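Local coordinates for transcriptional regulator, GntR family (Thermotoga maritima, PDB 3SXM), which probably binds specific DNA sites to regulate transcription, its all-helical FCD domain, the part present here, carrying a metal-binding site that is empty in this model, at residues N25-I30 and E108-G113; E34-I39 and E60-L65. The protein carries 3 engineered substitutions. One frame throughout, in Å; residues are numbered along the deposited sequence.

Starting from the N terminus, helix 5-25 leads into the short helix 27-31, whose first turn supplies one side of contact 1. Helix 34-44 comes next and brings residues 34-39 of contact 2, which closes a short loop with residues 60-65 on helix 51-68. The chain then runs through helix 73-90 into helix 96-111, where residues 108-113 return to 25-30 and close the much longer loop of contact 1. Contact 2 thus falls wholly within contact 1, all inside the FCD helical bundle. The two meet physically: Leu-36 CD2 lies 3.7 Å from Ile-110 CG2, and as Leu-36 also takes part in contact 2, helix 34-44 packs against both helices 96-111 and 51-68.

Contact 1: residues N25-I30 and E108-G113; sequences NYFDKI and ERIISG
Phe-27 packs on Ile-110 in a buried apolar contact at one end of the FCD helical bundle, where the first turn of the short helix 27-31 meets the C-terminal end of helix 96-111. That end closes in a Schellman motif at Gly-113, whose positive phi (89°) would jam a CB against the preceding carbonyl oxygen, and glycine suits the place. Phe-27 carries its CG anti to the backbone N (chi1 -175°), and the far end of the ring reaches the opposite helix. There CE1 lies 4.1 Å from Ile-110 CG2, the two side chains sliding past each other in opposite directions. CZ also comes within 4.0 Å of Gly-113 C, packing the ring on the Schellman turn. A second branched residue, Ile-30, adds its CG2 at 4.2 Å from the same Ile-110 methyl. Around them, Phe-66 of helix 51-68 touches both isoleucines, and Ala-118 of helix 115-135 lies against Ile-110, a setting that suits purely hydrocarbon side chains. No hydrogen bond links the two segments; the closest approach is that of Phe-27 CZ to Ile-110 O, 3.5 Å, oblique to the ring.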
loop_
_atom_site.group_PDB
_atom_site.type_symbol
_atom_site.label_atom_id
_atom_site.label_comp_id
_atom_site.label_asym_id
_atom_site.label_seq_id
_atom_site.Cartn_x
_atom_site.Cartn_y
_atom_site.Cartn_z
ATOM N N ASN A 25 -2.638 8.866 5.827
ATOM C CA ASN A 25 -3.020 9.912 4.911
ATOM C C ASN A 25 -4.450 10.454 5.058
ATOM O O ASN A 25 -4.752 11.468 4.550
ATOM C CB ASN A 25 -2.761 9.445 3.472
ATOM C CG ASN A 25 -1.306 9.297 3.163
ATOM O OD1 ASN A 25 -0.755 8.234 3.097
ATOM N ND2 ASN A 25 -0.682 10.389 3.029
ATOM N N TYR A 26 -5.291 9.758 5.793
ATOM C CA TYR A 26 -6.689 10.145 5.997
ATOM C C TYR A 26 -7.028 10.211 7.487
ATOM O O TYR A 26 -8.176 10.127 7.874
ATOM C CB TYR A 26 -7.650 9.259 5.180
ATOM C CG TYR A 26 -7.389 9.415 3.720
ATOM C CD1 TYR A 26 -7.950 10.454 3.052
ATOM C CD2 TYR A 26 -6.460 8.630 3.068
ATOM C CE1 TYR A 26 -7.673 10.676 1.717
ATOM C CE2 TYR A 26 -6.188 8.835 1.719
ATOM C CZ TYR A 26 -6.754 9.873 1.065
ATOM O OH TYR A 26 -6.474 10.137 -0.288
ATOM N N PHE A 27 -5.988 10.360 8.322
ATOM C CA PHE A 27 -6.131 10.403 9.751
ATOM C C PHE A 27 -7.271 11.277 10.253
ATOM O O PHE A 27 -8.073 10.810 11.085
ATOM C CB PHE A 27 -4.816 10.816 10.411
ATOM C CG PHE A 27 -4.848 10.779 11.917
ATOM C CD1 PHE A 27 -4.710 9.590 12.573
ATOM C CD2 PHE A 27 -5.060 11.906 12.650
ATOM C CE1 PHE A 27 -4.753 9.551 13.972
ATOM C CE2 PHE A 27 -5.102 11.868 14.039
ATOM C CZ PHE A 27 -4.973 10.673 14.683
ATOM N N ASP A 28 -7.359 12.526 9.810
ATOM C CA ASP A 28 -8.386 13.401 10.358
ATOM C C ASP A 28 -9.770 12.958 9.947
ATOM O O ASP A 28 -10.727 13.098 10.744
ATOM C CB ASP A 28 -8.155 14.861 9.897
ATOM C CG ASP A 28 -6.895 15.474 10.478
ATOM O OD1 ASP A 28 -6.360 15.019 11.494
ATOM O OD2 ASP A 28 -6.466 16.541 9.942
ATOM N N LYS A 29 -9.933 12.466 8.715
ATOM C CA LYS A 29 -11.219 11.944 8.281
ATOM C C LYS A 29 -11.660 10.747 9.136
ATOM O O LYS A 29 -12.821 10.634 9.534
ATOM C CB LYS A 29 -11.180 11.546 6.790
ATOM C CG LYS A 29 -12.499 11.029 6.283
ATOM C CD LYS A 29 -12.616 11.118 4.777
ATOM C CE LYS A 29 -13.723 10.231 4.222
ATOM N NZ LYS A 29 -14.925 10.966 3.736
ATOM N N ILE A 30 -10.723 9.863 9.391
ATOM C CA ILE A 30 -10.994 8.709 10.241
ATOM C C ILE A 30 -11.365 9.173 11.658
ATOM O O ILE A 30 -12.395 8.768 12.217
ATOM C CB ILE A 30 -9.820 7.708 10.242
ATOM C CG1 ILE A 30 -9.632 7.107 8.845
ATOM C CG2 ILE A 30 -10.065 6.666 11.304
ATOM C CD1 ILE A 30 -8.269 6.508 8.637
ATOM N N GLU A 108 -8.635 4.968 20.734
ATOM C CA GLU A 108 -8.486 6.116 21.633
ATOM C C GLU A 108 -7.315 6.974 21.192
ATOM O O GLU A 108 -7.379 8.193 21.281
ATOM C CB GLU A 108 -8.347 5.666 23.070
ATOM C CG GLU A 108 -8.041 6.762 24.079
ATOM C CD GLU A 108 -9.057 7.841 24.166
ATOM O OE1 GLU A 108 -10.253 7.524 23.963
ATOM O OE2 GLU A 108 -8.638 9.003 24.436
ATOM N N ARG A 109 -6.257 6.355 20.657
ATOM C CA ARG A 109 -5.114 7.139 20.124
ATOM C C ARG A 109 -5.587 8.002 18.980
ATOM O O ARG A 109 -5.185 9.157 18.834
ATOM C CB ARG A 109 -3.957 6.238 19.693
ATOM C CG ARG A 109 -3.254 5.552 20.891
ATOM C CD ARG A 109 -2.037 4.755 20.469
ATOM N NE ARG A 109 -1.496 3.950 21.586
ATOM C CZ ARG A 109 -0.357 3.289 21.562
ATOM N NH1 ARG A 109 0.408 3.306 20.486
ATOM N NH2 ARG A 109 0.002 2.567 22.599
ATOM N N ILE A 110 -6.385 7.431 18.106
ATOM C CA ILE A 110 -6.936 8.173 16.974
ATOM C C ILE A 110 -7.793 9.354 17.461
ATOM O O ILE A 110 -7.582 10.532 17.024
ATOM C CB ILE A 110 -7.755 7.263 16.004
ATOM C CG1 ILE A 110 -6.865 6.186 15.372
ATOM C CG2 ILE A 110 -8.435 8.122 14.946
ATOM C CD1 ILE A 110 -7.679 5.115 14.635
ATOM N N ILE A 111 -8.761 9.088 18.290
ATOM C CA ILE A 111 -9.631 10.123 18.823
ATOM C C ILE A 111 -8.900 11.222 19.540
ATOM O O ILE A 111 -9.283 12.339 19.476
ATOM C CB ILE A 111 -10.543 9.541 19.873
ATOM C CG1 ILE A 111 -11.542 8.628 19.246
ATOM C CG2 ILE A 111 -11.233 10.611 20.622
ATOM C CD1 ILE A 111 -12.414 8.009 20.296
ATOM N N SER A 112 -7.869 10.887 20.256
ATOM C CA SER A 112 -7.143 11.881 21.026
ATOM C C SER A 112 -6.105 12.669 20.189
ATOM O O SER A 112 -5.431 13.576 20.692
ATOM C CB SER A 112 -6.501 11.228 22.240
ATOM O OG SER A 112 -5.453 10.420 21.828
ATOM N N GLY A 113 -5.979 12.341 18.910
ATOM C CA GLY A 113 -5.103 13.085 18.013
ATOM C C GLY A 113 -3.667 12.606 17.939
ATOM O O GLY A 113 -2.790 13.282 17.371
#

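Contact 2: residues E34-I39 and E60-L65; sequences EELLEI and ERLHKL. With BCT (bicarbonate ion), chain C.
The Arg-61 guanidinium has Ile-39 CG1 over one face, 3.9 Å above the plane, while Glu-35 OE1 and Glu-38 OE1 lie at its edge. Glu-35 is gripped side-on: NH2 of Arg-61 donates to OE1 at 2.9 Å and NE to OE2 at 3.0 Å, both nearly straight. The carboxylate is turned 50° from the guanidinium, and both oxygens are met from above its plane. NH2 also makes a weak bond to Glu-38 OE1, and NH1 a salt bridge to Asp-57; arginine suits so many acceptors. An alanine in place of Glu-35 would probably leave Arg-61 NE without its carboxylate mate and NH2, within the two segments, with only the weak Glu-38 bond, the guanidinium being freer to turn. These charges border an antiparallel helix pair of the FCD bundle, the segment axes approaching to 10.0 Å, and leucines and Ile-39 fill the inner side, Ile-39 CD1 resting on the backbone at Leu-62. Leu-36 CD1 meets Leu-62 CD1 at 3.7 Å, and Leu-65 CD2 lies 3.8 Å from Leu-36 CB, these last two side chains crossing at about a right angle. Leu-62 also touches His-103, which with His-63 binds zinc in another structure of this protein. Glu-34 N donates to O1 of a bicarbonate, probably from the crystallisation liquor, at 2.9 Å, and Glu-35 N to bicarbonate O3 at 3.1 Å; N-H groups starting a helix suit an anion.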
loop_
_atom_site.group_PDB
_atom_site.type_symbol
_atom_site.label_atom_id
_atom_site.label_comp_id
_atom_site.label_asym_id
_atom_site.label_seq_id
_atom_site.Cartn_x
_atom_site.Cartn_y
_atom_site.Cartn_z
ATOM N N GLU A 34 -18.274 9.261 12.342
ATOM C CA GLU A 34 -19.267 8.737 13.289
ATOM C C GLU A 34 -19.060 7.248 13.416
ATOM O O GLU A 34 -19.230 6.701 14.546
ATOM C CB GLU A 34 -20.663 9.062 12.801
ATOM C CG GLU A 34 -20.931 10.562 12.785
ATOM C CD GLU A 34 -22.326 10.926 12.289
ATOM O OE1 GLU A 34 -23.062 10.032 11.817
ATOM O OE2 GLU A 34 -22.685 12.117 12.404
ATOM N N GLU A 35 -18.651 6.584 12.335
ATOM C CA GLU A 35 -18.489 5.130 12.367
ATOM C C GLU A 35 -17.448 4.753 13.405
ATOM O O GLU A 35 -17.639 3.787 14.141
ATOM C CB GLU A 35 -18.075 4.598 10.980
ATOM C CG GLU A 35 -17.536 3.135 10.898
ATOM C CD GLU A 35 -18.642 2.113 10.896
ATOM O OE1 GLU A 35 -19.752 2.512 11.274
ATOM O OE2 GLU A 35 -18.421 0.926 10.527
ATOM N N LEU A 36 -16.377 5.509 13.512
ATOM C CA LEU A 36 -15.311 5.185 14.451
ATOM C C LEU A 36 -15.865 5.169 15.862
ATOM O O LEU A 36 -15.552 4.282 16.659
ATOM C CB LEU A 36 -14.189 6.204 14.357
ATOM C CG LEU A 36 -12.960 5.944 15.212
ATOM C CD1 LEU A 36 -12.261 4.692 14.784
ATOM C CD2 LEU A 36 -11.980 7.141 15.305
ATOM N N LEU A 37 -16.678 6.150 16.190
ATOM C CA LEU A 37 -17.284 6.206 17.504
ATOM C C LEU A 37 -18.328 5.121 17.768
ATOM O O LEU A 37 -18.441 4.618 18.899
ATOM C CB LEU A 37 -17.897 7.585 17.702
ATOM C CG LEU A 37 -16.930 8.757 17.648
ATOM C CD1 LEU A 37 -17.699 10.032 17.895
ATOM C CD2 LEU A 37 -15.851 8.615 18.728
ATOM N N GLU A 38 -19.098 4.752 16.758
ATOM C CA GLU A 38 -20.039 3.646 16.901
ATOM C C GLU A 38 -19.267 2.338 17.202
ATOM O O GLU A 38 -19.711 1.524 18.022
ATOM C CB GLU A 38 -20.822 3.420 15.622
ATOM C CG GLU A 38 -21.864 4.445 15.328
ATOM C CD GLU A 38 -22.661 4.100 14.086
ATOM O OE1 GLU A 38 -22.739 2.896 13.734
ATOM O OE2 GLU A 38 -23.218 5.037 13.478
ATOM N N ILE A 39 -18.133 2.165 16.569
ATOM C CA ILE A 39 -17.293 0.968 16.792
ATOM C C ILE A 39 -16.742 1.025 18.190
ATOM O O ILE A 39 -16.817 0.060 18.926
ATOM C CB ILE A 39 -16.159 0.869 15.799
ATOM C CG1 ILE A 39 -16.709 0.628 14.370
ATOM C CG2 ILE A 39 -15.176 -0.208 16.195
ATOM C CD1 ILE A 39 -15.664 0.843 13.276
ATOM N N GLU A 60 -13.842 -6.168 11.596
ATOM C CA GLU A 60 -14.007 -5.968 10.143
ATOM C C GLU A 60 -14.372 -4.517 9.890
ATOM O O GLU A 60 -13.783 -3.843 9.022
ATOM C CB GLU A 60 -15.049 -6.903 9.578
ATOM C CG GLU A 60 -15.413 -6.601 8.149
ATOM C CD GLU A 60 -16.358 -7.579 7.507
ATOM O OE1 GLU A 60 -16.800 -8.539 8.169
ATOM O OE2 GLU A 60 -16.653 -7.399 6.311
ATOM N N ARG A 61 -15.287 -3.979 10.682
ATOM C CA ARG A 61 -15.692 -2.586 10.490
ATOM C C ARG A 61 -14.554 -1.620 10.684
ATOM O O ARG A 61 -14.427 -0.653 9.914
ATOM C CB ARG A 61 -16.865 -2.196 11.420
ATOM C CG ARG A 61 -18.137 -2.785 11.051
ATOM C CD ARG A 61 -19.206 -2.564 12.173
ATOM N NE ARG A 61 -19.587 -1.160 12.278
ATOM C CZ ARG A 61 -20.390 -0.701 13.230
ATOM N NH1 ARG A 61 -20.809 -1.507 14.195
ATOM N NH2 ARG A 61 -20.732 0.571 13.243
ATOM N N LEU A 62 -13.715 -1.829 11.686
ATOM C CA LEU A 62 -12.671 -0.851 12.007
ATOM C C LEU A 62 -11.658 -0.820 10.870
ATOM O O LEU A 62 -11.282 0.260 10.419
ATOM C CB LEU A 62 -12.003 -1.221 13.344
ATOM C CG LEU A 62 -10.916 -0.251 13.777
ATOM C CD1 LEU A 62 -11.431 1.165 13.952
ATOM C CD2 LEU A 62 -10.274 -0.731 15.028
ATOM N N HIS A 63 -11.186 -1.985 10.451
ATOM C CA HIS A 63 -10.119 -2.029 9.442
ATOM C C HIS A 63 -10.657 -1.597 8.085
ATOM O O HIS A 63 -9.946 -0.854 7.363
ATOM C CB HIS A 63 -9.448 -3.390 9.430
ATOM C CG HIS A 63 -8.713 -3.663 10.698
ATOM N ND1 HIS A 63 -7.400 -3.296 10.921
ATOM C CD2 HIS A 63 -9.147 -4.214 11.865
ATOM C CE1 HIS A 63 -7.059 -3.601 12.160
ATOM N NE2 HIS A 63 -8.108 -4.168 12.734
ATOM N N LYS A 64 -11.872 -1.963 7.733
ATOM C CA LYS A 64 -12.504 -1.445 6.493
ATOM C C LYS A 64 -12.726 0.055 6.565
ATOM O O LYS A 64 -12.665 0.685 5.495
ATOM C CB LYS A 64 -13.793 -2.173 6.159
ATOM C CG LYS A 64 -13.501 -3.542 5.623
ATOM C CD LYS A 64 -14.737 -4.269 5.204
ATOM C CE LYS A 64 -14.392 -5.473 4.316
ATOM N NZ LYS A 64 -15.639 -6.221 4.003
ATOM N N LEU A 65 -12.976 0.641 7.745
ATOM C CA LEU A 65 -13.187 2.097 7.869
ATOM C C LEU A 65 -11.921 2.813 7.458
ATOM O O LEU A 65 -11.973 3.863 6.758
ATOM C CB LEU A 65 -13.545 2.491 9.344
ATOM C CG LEU A 65 -13.483 3.995 9.669
ATOM C CD1 LEU A 65 -14.447 4.754 8.898
ATOM C CD2 LEU A 65 -13.686 4.194 11.151
HETATM C C BCT C . -19.024 8.870 8.861
HETATM O O1 BCT C . -18.957 9.945 9.558
HETATM O O2 BCT C . -18.369 8.943 7.651
HETATM O O3 BCT C . -18.842 7.624 9.454
HETATM O O HOH W 1 -16.655 0.187 8.423
#